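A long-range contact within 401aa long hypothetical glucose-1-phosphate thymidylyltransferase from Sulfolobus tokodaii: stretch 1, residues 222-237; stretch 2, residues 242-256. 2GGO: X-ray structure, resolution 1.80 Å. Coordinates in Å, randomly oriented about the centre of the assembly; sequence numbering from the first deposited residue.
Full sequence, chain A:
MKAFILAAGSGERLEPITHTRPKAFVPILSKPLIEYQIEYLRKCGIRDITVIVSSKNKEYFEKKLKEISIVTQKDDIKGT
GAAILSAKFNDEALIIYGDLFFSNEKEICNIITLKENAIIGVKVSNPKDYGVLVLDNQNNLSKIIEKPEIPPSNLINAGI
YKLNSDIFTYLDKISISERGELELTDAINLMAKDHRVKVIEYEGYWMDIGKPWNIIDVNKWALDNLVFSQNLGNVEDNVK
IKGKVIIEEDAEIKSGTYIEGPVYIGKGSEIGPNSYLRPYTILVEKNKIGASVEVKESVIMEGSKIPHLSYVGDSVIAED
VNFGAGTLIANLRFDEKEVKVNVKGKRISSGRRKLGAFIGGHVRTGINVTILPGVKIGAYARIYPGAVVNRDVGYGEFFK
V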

# COMPACT_ATOMS: atom_id res chain seq x y z
N ALA A 222 -3.29 -8.66 6.72
CA ALA A 222 -2.62 -9.82 6.21
C ALA A 222 -2.00 -10.75 7.27
O ALA A 222 -1.99 -11.97 7.10
N LEU A 223 -1.42 -10.14 8.31
CA LEU A 223 -0.79 -10.90 9.38
C LEU A 223 -1.88 -11.69 10.07
O LEU A 223 -1.72 -12.89 10.36
N ASP A 224 -3.02 -11.04 10.27
CA ASP A 224 -4.13 -11.73 10.90
C ASP A 224 -4.67 -12.87 10.04
O ASP A 224 -4.90 -13.98 10.54
N ASN A 225 -4.84 -12.60 8.76
CA ASN A 225 -5.69 -13.44 7.92
C ASN A 225 -4.98 -14.36 6.98
O ASN A 225 -5.48 -15.47 6.75
N LEU A 226 -3.84 -13.96 6.43
CA LEU A 226 -3.27 -14.76 5.37
C LEU A 226 -2.21 -15.76 5.77
O LEU A 226 -1.80 -16.56 4.94
N VAL A 227 -1.75 -15.74 7.03
CA VAL A 227 -0.62 -16.59 7.49
C VAL A 227 -0.88 -17.17 8.86
O VAL A 227 -1.73 -16.67 9.60
N PHE A 228 -0.15 -18.23 9.19
CA PHE A 228 -0.37 -19.01 10.40
C PHE A 228 0.94 -19.32 11.13
O PHE A 228 1.99 -19.46 10.48
N SER A 229 0.87 -19.40 12.46
CA SER A 229 2.04 -19.63 13.31
C SER A 229 2.95 -20.73 12.77
O SER A 229 2.50 -21.84 12.55
N GLN A 230 4.21 -20.40 12.52
CA GLN A 230 5.19 -21.38 12.06
C GLN A 230 6.60 -20.97 12.40
O GLN A 230 6.90 -19.80 12.51
N ASN A 231 7.47 -21.96 12.54
CA ASN A 231 8.87 -21.71 12.75
C ASN A 231 9.69 -22.50 11.74
O ASN A 231 9.80 -23.71 11.86
N LEU A 232 10.29 -21.80 10.77
CA LEU A 232 11.27 -22.39 9.84
C LEU A 232 12.67 -21.85 10.07
O LEU A 232 13.51 -21.93 9.17
N GLY A 233 12.92 -21.25 11.23
CA GLY A 233 14.20 -20.61 11.52
C GLY A 233 14.87 -21.25 12.73
O GLY A 233 14.51 -22.37 13.11
N ASN A 234 15.83 -20.55 13.33
CA ASN A 234 16.57 -21.06 14.46
C ASN A 234 16.25 -20.19 15.65
O ASN A 234 16.41 -18.98 15.57
N VAL A 235 15.76 -20.79 16.73
CA VAL A 235 15.42 -20.07 17.96
C VAL A 235 16.22 -20.66 19.10
O VAL A 235 16.14 -21.87 19.37
N GLU A 236 16.99 -19.81 19.79
CA GLU A 236 17.91 -20.27 20.81
C GLU A 236 17.11 -20.49 22.05
O GLU A 236 15.91 -20.23 22.07
N ASP A 237 17.78 -20.96 23.10
CA ASP A 237 17.09 -21.09 24.37
C ASP A 237 16.85 -19.73 25.03
O ASP A 237 17.52 -18.75 24.73
N LYS A 242 4.68 -15.85 22.67
CA LYS A 242 3.23 -15.89 22.86
C LYS A 242 2.47 -15.56 21.55
O LYS A 242 2.89 -14.70 20.77
N GLY A 243 1.38 -16.28 21.30
CA GLY A 243 0.47 -15.90 20.21
C GLY A 243 1.00 -16.32 18.88
O GLY A 243 1.88 -17.17 18.83
N LYS A 244 0.49 -15.72 17.82
CA LYS A 244 0.89 -16.06 16.44
C LYS A 244 2.23 -15.50 16.05
O LYS A 244 2.39 -14.28 16.03
N VAL A 245 3.17 -16.36 15.69
CA VAL A 245 4.46 -15.90 15.24
C VAL A 245 4.94 -16.62 14.00
O VAL A 245 5.10 -17.82 14.01
N ILE A 246 5.19 -15.87 12.93
CA ILE A 246 5.76 -16.46 11.71
C ILE A 246 7.26 -16.23 11.72
O ILE A 246 7.74 -15.10 11.64
N ILE A 247 8.00 -17.33 11.84
CA ILE A 247 9.44 -17.27 11.73
C ILE A 247 9.85 -17.97 10.44
O ILE A 247 9.61 -19.17 10.26
N GLU A 248 10.48 -17.21 9.56
CA GLU A 248 10.83 -17.69 8.24
C GLU A 248 12.22 -18.26 8.19
O GLU A 248 12.99 -18.13 9.14
N GLU A 249 12.54 -18.89 7.07
CA GLU A 249 13.75 -19.65 7.00
C GLU A 249 14.94 -18.74 7.05
O GLU A 249 14.90 -17.62 6.56
N ASP A 250 15.99 -19.24 7.67
CA ASP A 250 17.23 -18.53 7.86
C ASP A 250 17.19 -17.48 8.97
O ASP A 250 18.23 -16.93 9.30
N ALA A 251 16.02 -17.27 9.57
CA ALA A 251 15.88 -16.33 10.67
C ALA A 251 16.44 -16.92 11.97
O ALA A 251 16.26 -18.12 12.26
N GLU A 252 17.14 -16.08 12.73
CA GLU A 252 17.85 -16.50 13.93
C GLU A 252 17.34 -15.64 15.05
O GLU A 252 17.36 -14.41 14.93
N ILE A 253 16.89 -16.28 16.13
CA ILE A 253 16.38 -15.60 17.32
C ILE A 253 17.15 -15.99 18.59
O ILE A 253 17.15 -17.13 19.01
N LYS A 254 17.80 -15.00 19.19
CA LYS A 254 18.76 -15.17 20.25
C LYS A 254 18.11 -14.98 21.59
O LYS A 254 17.06 -14.34 21.72
N SER A 255 18.75 -15.58 22.57
CA SER A 255 18.19 -15.70 23.91
C SER A 255 17.83 -14.34 24.51
O SER A 255 18.41 -13.31 24.14
N GLY A 256 16.84 -14.33 25.39
CA GLY A 256 16.44 -13.10 26.03
C GLY A 256 15.37 -12.40 25.23
O GLY A 256 14.68 -11.52 25.75

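Side-chain packing between residues 222-237 and 242-256, which run side by side as two short parallel ladders (Gln230-Ile246 and Asn231-Ile247, then Asn234-Glu252 and Val235-Ile253) and bury 1057 Å² in all. Lys244 has the most area covered. Its CA-to-CB bond points sideways, but the chain (chi1 t, chi2 t, chi3 m) carries NZ to a cluster of backbone carbonyls in the first stretch, where NZ donates to Leu223 O (3.0 Å), Asp224 O (2.9 Å) and Val227 O (2.5 Å). Three carbonyl oxygens thus share one positively charged group, and Phe228 lies oblique to it, CD1 4.1 Å from Lys244 NZ. Ile247 (m, t) is next. It shares a sheet face with Asn231, Val235 and Ile253; its CD1 meets Val235 CG2 at 3.9 Å, and its CB lies 3.5 Å from Asn231 OD1. That oxygen also accepts from Gly233 N (2.9 Å), bracing the loop between the ladders. Val235 (t) extends the apolar patch, CG2 standing 4.2 Å from Ile253 CB. On the other face Ile246 (m, p) places CD1 3.7 Å from Val227 CG2 and 3.9 Å from Leu223 CD1, while its CG2 packs 4.0 Å from Gln230 CG. A CB on Gly233 would clash with Ala251 O and Glu248 O, so the close approach there suits glycine. Beside it a water bridges the stretches, donating to Leu232 O (3.0 Å) and accepting from Asp250 N (2.9 Å). Further along, Glu236 (m, t) points toward the second stretch: OE1 accepts from Ser255 N at 3.1 Å, whereas OE2 sits 3.6 Å from Glu252 OE2, a pairing of like charges. Asn234 (t) lays ND2 3.3 Å from Glu252 CG.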

# COMPACT_ATOMS: atom_id res chain seq x y z
CB ALA A 222 -1.54 -9.39 5.17
CB LEU A 223 -0.05 -9.96 10.37
CG LEU A 223 0.66 -10.69 11.51
CD1 LEU A 223 1.45 -11.89 11.00
CD2 LEU A 223 1.55 -9.70 12.24
CB ASP A 224 -5.24 -10.74 11.21
CG ASP A 224 -4.93 -9.89 12.43
OD1 ASP A 224 -4.17 -10.33 13.31
OD2 ASP A 224 -5.48 -8.78 12.51
CB ASN A 225 -6.67 -12.56 7.17
CG ASN A 225 -7.73 -11.99 8.07
OD1 ASN A 225 -7.60 -10.89 8.62
ND2 ASN A 225 -8.80 -12.76 8.24
CB LEU A 226 -2.76 -13.89 4.22
CG LEU A 226 -3.72 -12.84 3.66
CD1 LEU A 226 -2.96 -11.93 2.69
CD2 LEU A 226 -4.96 -13.45 2.98
CB VAL A 227 0.79 -15.88 7.50
CG1 VAL A 227 1.31 -15.67 6.09
CG2 VAL A 227 0.79 -14.55 8.32
CB PHE A 228 -1.19 -20.29 10.08
CG PHE A 228 -2.53 -20.00 9.43
CD1 PHE A 228 -3.49 -19.18 10.09
CD2 PHE A 228 -2.82 -20.49 8.14
CE1 PHE A 228 -4.72 -18.86 9.48
CE2 PHE A 228 -4.06 -20.19 7.52
CZ PHE A 228 -5.01 -19.37 8.20
CB SER A 229 1.61 -20.00 14.73
OG SER A 229 2.68 -19.82 15.64
CB GLN A 230 5.07 -21.63 10.54
CG GLN A 230 5.17 -20.39 9.66
CD GLN A 230 5.23 -20.73 8.17
OE1 GLN A 230 6.06 -21.55 7.75
NE2 GLN A 230 4.35 -20.11 7.38
CB ASN A 231 9.28 -22.09 14.19
CG ASN A 231 10.75 -21.84 14.48
OD1 ASN A 231 11.43 -21.10 13.75
ND2 ASN A 231 11.26 -22.45 15.53
CB LEU A 232 10.88 -22.11 8.37
CG LEU A 232 9.44 -22.28 7.86
CD1 LEU A 232 9.45 -22.23 6.36
CD2 LEU A 232 8.80 -23.56 8.32
CB ASN A 234 18.06 -21.00 14.14
CG ASN A 234 18.94 -21.17 15.36
OD1 ASN A 234 18.74 -22.10 16.16
ND2 ASN A 234 19.95 -20.29 15.50
CB VAL A 235 13.93 -20.17 18.29
CG1 VAL A 235 13.61 -19.46 19.59
CG2 VAL A 235 13.12 -19.61 17.15
CB GLU A 236 18.98 -19.23 21.09
CG GLU A 236 19.92 -18.97 19.95
CD GLU A 236 21.07 -18.03 20.33
OE1 GLU A 236 21.01 -17.34 21.38
OE2 GLU A 236 22.06 -17.99 19.54
CB ASP A 237 17.71 -22.14 25.30
CG ASP A 237 19.14 -21.86 25.64
OD1 ASP A 237 19.63 -20.74 25.37
OD2 ASP A 237 19.79 -22.76 26.20
CB LYS A 242 2.81 -14.93 23.97
CG LYS A 242 3.24 -15.38 25.36
CD LYS A 242 3.73 -14.20 26.16
CE LYS A 242 3.74 -14.49 27.65
NZ LYS A 242 3.17 -13.31 28.37
CB LYS A 244 -0.13 -15.54 15.43
CG LYS A 244 0.05 -16.12 14.03
CD LYS A 244 -0.64 -15.29 12.97
CE LYS A 244 -2.12 -15.50 13.01
NZ LYS A 244 -2.68 -15.49 11.63
CB VAL A 245 5.50 -16.03 16.38
CG1 VAL A 245 6.80 -15.40 15.99
CG2 VAL A 245 4.97 -15.34 17.63
CB ILE A 246 5.14 -15.91 10.40
CG1 ILE A 246 3.68 -16.30 10.29
CG2 ILE A 246 5.82 -16.48 9.21
CD1 ILE A 246 2.76 -15.56 11.27
CB ILE A 247 10.14 -17.90 12.96
CG1 ILE A 247 9.54 -17.34 14.25
CG2 ILE A 247 11.64 -17.63 12.87
CD1 ILE A 247 9.96 -18.01 15.53
CB GLU A 248 10.77 -16.56 7.28
CG GLU A 248 9.45 -15.97 7.25
CD GLU A 248 8.73 -16.44 6.07
OE1 GLU A 248 8.35 -17.66 6.07
OE2 GLU A 248 8.62 -15.59 5.13
CB GLU A 249 13.78 -20.49 5.73
CG GLU A 249 13.44 -19.73 4.46
CD GLU A 249 13.62 -20.58 3.18
OE1 GLU A 249 13.32 -21.82 3.21
OE2 GLU A 249 14.06 -19.99 2.14
CB ASP A 250 17.75 -17.97 6.54
CG ASP A 250 18.02 -19.09 5.54
OD1 ASP A 250 18.61 -20.10 5.99
OD2 ASP A 250 17.61 -18.97 4.35
CB ALA A 251 14.42 -15.84 10.83
CB GLU A 252 19.35 -16.26 13.77
CG GLU A 252 20.22 -17.10 14.75
CD GLU A 252 21.61 -16.47 15.10
OE1 GLU A 252 22.02 -15.45 14.44
OE2 GLU A 252 22.27 -17.00 16.05
CB ILE A 253 14.90 -15.86 17.52
CG1 ILE A 253 14.15 -15.69 16.16
CG2 ILE A 253 14.38 -15.01 18.61
CD1 ILE A 253 12.69 -15.47 16.26
CB LYS A 254 19.90 -14.17 20.09
CG LYS A 254 20.54 -14.23 18.72
CD LYS A 254 21.82 -13.45 18.68
CE LYS A 254 22.56 -13.52 17.29
NZ LYS A 254 23.52 -12.37 17.14
CB SER A 255 19.19 -16.46 24.79
OG SER A 255 19.63 -17.63 24.11
O HOH W 1 16.48 -21.77 8.89